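Local coordinates for odorant binding protein, antennal (PDB 3R1P) that probably binds hydrophobic odorant molecules in the mosquito antenna, within an all-helical fold that holds a palmitic acid here, at residues 18-21 and 22-26; 59-63 and 64-68; 99-102 and 103-106. All coordinates share one frame; numbering follows the deposited sequence.

Contact 1: 18-21 and 22-26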
# COMPACT_ATOMS: atom_id res chain seq x y z
N HIS A 18 7.66 -3.52 -6.26
CA HIS A 18 6.47 -4.05 -6.94
C HIS A 18 6.54 -5.55 -7.27
O HIS A 18 5.55 -6.27 -7.07
CB HIS A 18 6.20 -3.22 -8.21
CG HIS A 18 5.10 -3.74 -9.07
ND1 HIS A 18 3.77 -3.59 -8.71
CD2 HIS A 18 5.15 -4.36 -10.27
CE1 HIS A 18 3.07 -4.14 -9.68
NE2 HIS A 18 3.86 -4.61 -10.65
N GLU A 19 7.69 -6.00 -7.83
CA GLU A 19 7.93 -7.39 -8.23
C GLU A 19 7.94 -8.39 -7.08
O GLU A 19 7.39 -9.49 -7.22
CB GLU A 19 9.18 -7.51 -9.11
CG GLU A 19 9.00 -6.89 -10.49
CD GLU A 19 9.57 -7.64 -11.68
OE1 GLU A 19 10.25 -8.68 -11.50
OE2 GLU A 19 9.36 -7.15 -12.82
N ILE A 20 8.54 -8.02 -5.94
CA ILE A 20 8.58 -8.88 -4.75
C ILE A 20 7.17 -9.07 -4.16
O ILE A 20 6.77 -10.19 -3.86
CB ILE A 20 9.61 -8.38 -3.70
CG1 ILE A 20 11.03 -8.63 -4.21
CG2 ILE A 20 9.41 -9.03 -2.31
CD1 ILE A 20 11.97 -7.65 -3.78
N CYS A 21 6.42 -7.96 -4.04
CA CYS A 21 5.09 -7.99 -3.47
C CYS A 21 4.00 -8.65 -4.29
O CYS A 21 3.06 -9.19 -3.71
CB CYS A 21 4.70 -6.64 -2.90
SG CYS A 21 5.78 -6.11 -1.55
N ILE A 22 4.19 -8.72 -5.62
CA ILE A 22 3.30 -9.47 -6.51
C ILE A 22 3.49 -10.96 -6.18
O ILE A 22 2.50 -11.69 -6.02
CB ILE A 22 3.62 -9.18 -8.01
CG1 ILE A 22 2.88 -7.92 -8.49
CG2 ILE A 22 3.32 -10.39 -8.93
CD1 ILE A 22 2.77 -7.72 -10.02
N ALA A 23 4.77 -11.38 -6.06
CA ALA A 23 5.17 -12.76 -5.78
C ALA A 23 4.71 -13.24 -4.41
O ALA A 23 4.17 -14.35 -4.31
CB ALA A 23 6.69 -12.90 -5.91
N GLU A 24 4.90 -12.41 -3.36
CA GLU A 24 4.51 -12.73 -1.99
C GLU A 24 2.99 -12.83 -1.78
O GLU A 24 2.51 -13.80 -1.20
CB GLU A 24 5.11 -11.72 -1.00
CG GLU A 24 6.59 -11.93 -0.75
CD GLU A 24 7.14 -11.37 0.55
OE1 GLU A 24 6.34 -10.96 1.42
OE2 GLU A 24 8.38 -11.36 0.70
N SER A 25 2.25 -11.78 -2.21
CA SER A 25 0.81 -11.73 -2.03
C SER A 25 0.06 -12.69 -2.94
O SER A 25 -1.01 -13.17 -2.56
CB SER A 25 0.29 -10.31 -2.22
OG SER A 25 0.49 -9.86 -3.55
N GLY A 26 0.60 -12.93 -4.12
CA GLY A 26 -0.04 -13.77 -5.12
C GLY A 26 -1.15 -13.03 -5.84
O GLY A 26 -2.15 -13.64 -6.23
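Ser25 grips the carbonyl oxygen of Cys21 twice, through its hydroxyl and through its backbone N-H, in the last turn of helix 11-25. The hydroxyl bond is the shorter, with OG of Ser25 2.7 Å from Cys21 O; the backbone N of Ser25 lies 3.1 Å from the same oxygen and comes in from above the carbonyl plane. With chi1 at 64°, OG is set between the backbone N and the carbonyl carbon of its own residue, from where it can fold back over the preceding turn. OG also accepts a weak bond from Ala27 N, just past Gly26, whose positive phi takes the chain out of the helix. One residue earlier, Glu24 N bonds Ile20 O at 2.9 Å, and the extended Glu24 side chain lies beside Ile20, pointing the same way. Cys21 turns SG from this turn toward helix 44-56, where the disulfide to Cys52, one of those that define the PBP/GOBP fold, joins the two helices. On another side of the helix, His18 is held at both ring nitrogens, ND1 by Tyr49 OH and NE2 by Glu29 OE2, which fixes the ring's rotation. Ile22 then lies over one face of this imidazole: its CG1 makes a CH-pi contact 4.2 Å from the centroid, while CD1 lies beyond the rim on the same side, by the CE1-NE2 bond, 3.4 Å from NE2.

Contact 2: 59-63 and 64-68; sequences VVDEA and TGRIL
A short hairpin-like loop between helices 44-56 and 69-72 is held together by Val60 and Ile67, which face each other as a single antiparallel bridge. They form a non-hydrogen-bonded pair, so the bonds lie on their neighbours: Leu68 N to Val59 O at 2.8 Å and Asp61 N to Arg66 O at 2.9 Å, both nearly straight. CG2 of Val60 meets CD1 of Ile67 at 3.8 Å, and both side chains also touch Phe54, which fastens the loop to helix 44-56 of the all-helical odorant-binding fold. The turn is gathered round Asp61. Its O takes the N-H of Gly65, closing an alpha-turn, and its carboxylate, with CG anti to the backbone N (chi1 -170°), folds over the turn to Thr64. There OD1 accepts both the backbone N of Thr64, at 2.8 Å, and its hydroxyl OG1, at 2.7 Å, the two donors arriving from opposite faces of the carboxylate. OG1 is in turn the acceptor for Arg66 N, an ST turn; its two bonds together should restrain the threonine rotamer. Arg66 sends NH1 to Ser92 O; its NE, 4.6 Å from Asp61 OD1, gives a charge attraction without a directed N-H, since that oxygen lies well out of the guanidinium plane. CD2 of Leu68 rests over one guanidinium face and approaches Asp61 OD2 to 3.9 Å.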
# COMPACT_ATOMS: atom_id res chain seq x y z
N VAL A 59 7.57 0.10 7.67
CA VAL A 59 6.64 1.04 8.29
C VAL A 59 5.49 0.35 9.04
O VAL A 59 4.50 1.01 9.39
CB VAL A 59 6.15 2.20 7.37
CG1 VAL A 59 7.31 3.10 6.93
CG2 VAL A 59 5.35 1.68 6.17
N VAL A 60 5.61 -0.96 9.27
CA VAL A 60 4.61 -1.72 10.03
C VAL A 60 5.14 -1.77 11.48
O VAL A 60 6.24 -2.29 11.72
CB VAL A 60 4.33 -3.14 9.47
CG1 VAL A 60 3.29 -3.88 10.31
CG2 VAL A 60 3.87 -3.09 8.02
N ASP A 61 4.35 -1.26 12.44
CA ASP A 61 4.71 -1.24 13.86
C ASP A 61 4.78 -2.65 14.46
O ASP A 61 3.80 -3.39 14.43
CB ASP A 61 3.72 -0.36 14.65
CG ASP A 61 4.16 -0.09 16.08
OD1 ASP A 61 3.51 -0.62 17.00
OD2 ASP A 61 5.17 0.62 16.26
N GLU A 62 5.97 -3.02 14.97
CA GLU A 62 6.20 -4.33 15.59
C GLU A 62 5.22 -4.61 16.75
O GLU A 62 4.58 -5.67 16.77
CB GLU A 62 7.65 -4.46 16.08
CG GLU A 62 8.63 -4.82 14.97
CD GLU A 62 10.08 -5.02 15.39
OE1 GLU A 62 10.33 -5.38 16.56
OE2 GLU A 62 10.97 -4.82 14.53
N ALA A 63 5.07 -3.63 17.66
CA ALA A 63 4.21 -3.71 18.84
C ALA A 63 2.70 -3.83 18.57
O ALA A 63 2.04 -4.62 19.25
CB ALA A 63 4.48 -2.53 19.76
N THR A 64 2.17 -3.04 17.62
CA THR A 64 0.73 -2.97 17.35
C THR A 64 0.27 -3.46 15.97
O THR A 64 -0.89 -3.84 15.83
CB THR A 64 0.21 -1.53 17.54
OG1 THR A 64 0.83 -0.73 16.54
CG2 THR A 64 0.50 -0.95 18.93
N GLY A 65 1.12 -3.35 14.96
CA GLY A 65 0.77 -3.69 13.59
C GLY A 65 0.22 -2.47 12.85
O GLY A 65 -0.04 -2.56 11.64
N ARG A 66 0.09 -1.30 13.54
CA ARG A 66 -0.41 -0.09 12.89
C ARG A 66 0.62 0.39 11.86
O ARG A 66 1.80 0.02 11.93
CB ARG A 66 -0.78 1.02 13.90
CG ARG A 66 0.42 1.68 14.58
CD ARG A 66 -0.00 2.58 15.71
NE ARG A 66 1.15 3.26 16.29
CZ ARG A 66 1.61 4.44 15.89
NH1 ARG A 66 1.00 5.11 14.93
NH2 ARG A 66 2.68 4.97 16.47
N ILE A 67 0.15 1.18 10.87
CA ILE A 67 1.04 1.66 9.82
C ILE A 67 1.60 3.03 10.21
O ILE A 67 0.85 3.98 10.39
CB ILE A 67 0.35 1.65 8.42
CG1 ILE A 67 -0.21 0.22 8.01
CG2 ILE A 67 1.25 2.24 7.33
CD1 ILE A 67 0.64 -1.08 8.38
N LEU A 68 2.93 3.11 10.33
CA LEU A 68 3.62 4.33 10.74
C LEU A 68 3.70 5.32 9.57
O LEU A 68 4.73 5.43 8.90
CB LEU A 68 5.01 3.98 11.32
CG LEU A 68 5.02 2.94 12.45
CD1 LEU A 68 6.42 2.34 12.62
CD2 LEU A 68 4.46 3.50 13.74

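Contact 3: 99-102 and 103-106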
# COMPACT_ATOMS: atom_id res chain seq x y z
N LYS A 99 -3.56 -8.48 8.75
CA LYS A 99 -2.49 -7.60 8.27
C LYS A 99 -2.84 -6.96 6.91
O LYS A 99 -2.55 -5.79 6.69
CB LYS A 99 -1.16 -8.37 8.15
CG LYS A 99 -0.58 -8.82 9.47
CD LYS A 99 0.83 -9.40 9.28
CE LYS A 99 1.57 -9.52 10.60
NZ LYS A 99 0.97 -10.54 11.51
N CYS A 100 -3.47 -7.74 6.01
CA CYS A 100 -3.85 -7.23 4.70
C CYS A 100 -5.00 -6.24 4.79
O CYS A 100 -4.96 -5.22 4.10
CB CYS A 100 -4.17 -8.39 3.75
SG CYS A 100 -2.88 -9.66 3.73
N GLU A 101 -5.99 -6.50 5.66
CA GLU A 101 -7.11 -5.58 5.88
C GLU A 101 -6.62 -4.28 6.55
O GLU A 101 -7.08 -3.20 6.18
CB GLU A 101 -8.21 -6.24 6.73
CG GLU A 101 -8.97 -7.34 6.00
CD GLU A 101 -9.85 -6.96 4.82
OE1 GLU A 101 -10.02 -5.75 4.53
OE2 GLU A 101 -10.41 -7.90 4.21
N THR A 102 -5.65 -4.39 7.48
CA THR A 102 -5.06 -3.23 8.16
C THR A 102 -4.41 -2.29 7.13
O THR A 102 -4.63 -1.08 7.19
CB THR A 102 -4.07 -3.68 9.26
OG1 THR A 102 -4.77 -4.42 10.27
CG2 THR A 102 -3.34 -2.51 9.92
N ALA A 103 -3.60 -2.85 6.19
CA ALA A 103 -2.91 -2.07 5.17
C ALA A 103 -3.89 -1.42 4.19
O ALA A 103 -3.73 -0.24 3.86
CB ALA A 103 -1.91 -2.93 4.41
N TYR A 104 -4.90 -2.20 3.75
CA TYR A 104 -5.95 -1.70 2.86
C TYR A 104 -6.72 -0.53 3.51
O TYR A 104 -6.87 0.52 2.87
CB TYR A 104 -6.91 -2.83 2.45
CG TYR A 104 -8.13 -2.32 1.71
CD1 TYR A 104 -8.06 -1.96 0.36
CD2 TYR A 104 -9.36 -2.19 2.36
CE1 TYR A 104 -9.18 -1.48 -0.32
CE2 TYR A 104 -10.48 -1.70 1.69
CZ TYR A 104 -10.39 -1.36 0.35
OH TYR A 104 -11.49 -0.87 -0.31
N GLU A 105 -7.22 -0.73 4.74
CA GLU A 105 -7.98 0.29 5.46
C GLU A 105 -7.16 1.56 5.71
O GLU A 105 -7.71 2.65 5.67
CB GLU A 105 -8.53 -0.24 6.78
CG GLU A 105 -9.71 -1.19 6.63
CD GLU A 105 -10.37 -1.60 7.94
OE1 GLU A 105 -10.28 -0.83 8.92
OE2 GLU A 105 -11.01 -2.67 7.97
N THR A 106 -5.84 1.40 5.96
CA THR A 106 -4.96 2.56 6.18
C THR A 106 -4.86 3.40 4.89
O THR A 106 -5.00 4.63 4.95
CB THR A 106 -3.58 2.10 6.73
OG1 THR A 106 -3.75 1.39 7.95
CG2 THR A 106 -2.61 3.27 6.94
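Tyr104 touches the turn before it in helix 99-110 through CB, and its ring leads away from that turn. CB sits 3.5 Å from Cys100 O, the same oxygen that the backbone N of Tyr104 bonds at 3.0 Å. CG, anti to the backbone N (chi1 171°), carries the ring away from residues 99-102. Its CD2 lies 4.2 Å from Glu101 OE1, which approaches the ring obliquely, and the side chain lies among Val40 and Thr42 of a neighbouring loop. Lys47 meets the ring in a cation-pi contact while also forming a salt bridge with Glu101 OE1, so one ammonium group serves both side chains. At the tip, OH is hydrogen-bonded to Lys108 NZ, one turn further along the helix.

The base of the Glu105 side chain lies against the Glu101 carbonyl: CG comes to 3.3 Å from Glu101 O, to which Glu105 N is bonded. Glu105 OE2 is 4.7 Å from Glu101 OE1, without contact; Lys47, through its salt bridge, probably offsets the like charges.

On the buried side, Thr106 holds Thr102 O with both OG1, at 2.7 Å, and the backbone N, at 3.0 Å, the donors arriving from opposite faces of the carbonyl. Thr102 OG1 is itself hydrogen-bonded to both Thr96 OG1 and Asp98 O, while CB of Ala103 packs on Ile50 and Phe54. Cys100, whose SG is joined to Cys48 on helix 44-56, ties this turn covalently to the same partner helix, as expected for the disulfide-linked, all-helical PBP/GOBP fold.

From the N terminus the chain first forms contact 1, at the end of helix 11-25, then contact 2, in the loop leading from helix 44-56 to helix 69-72, and finally contact 3, in the first turns of helix 99-110. The three follow in series, neither nesting nor crossing; contact 2 closes a loop, whereas contacts 1 and 3 lie each within one helix. All are fastened to helix 44-56, the first and third by disulfides and the second through Phe54. Contacts 2 and 3 also touch, as Ile67 CB packs 3.7 Å from Thr106 CG2. Contact 1 stands apart, its nearest atoms about 7 Å from those of contact 3.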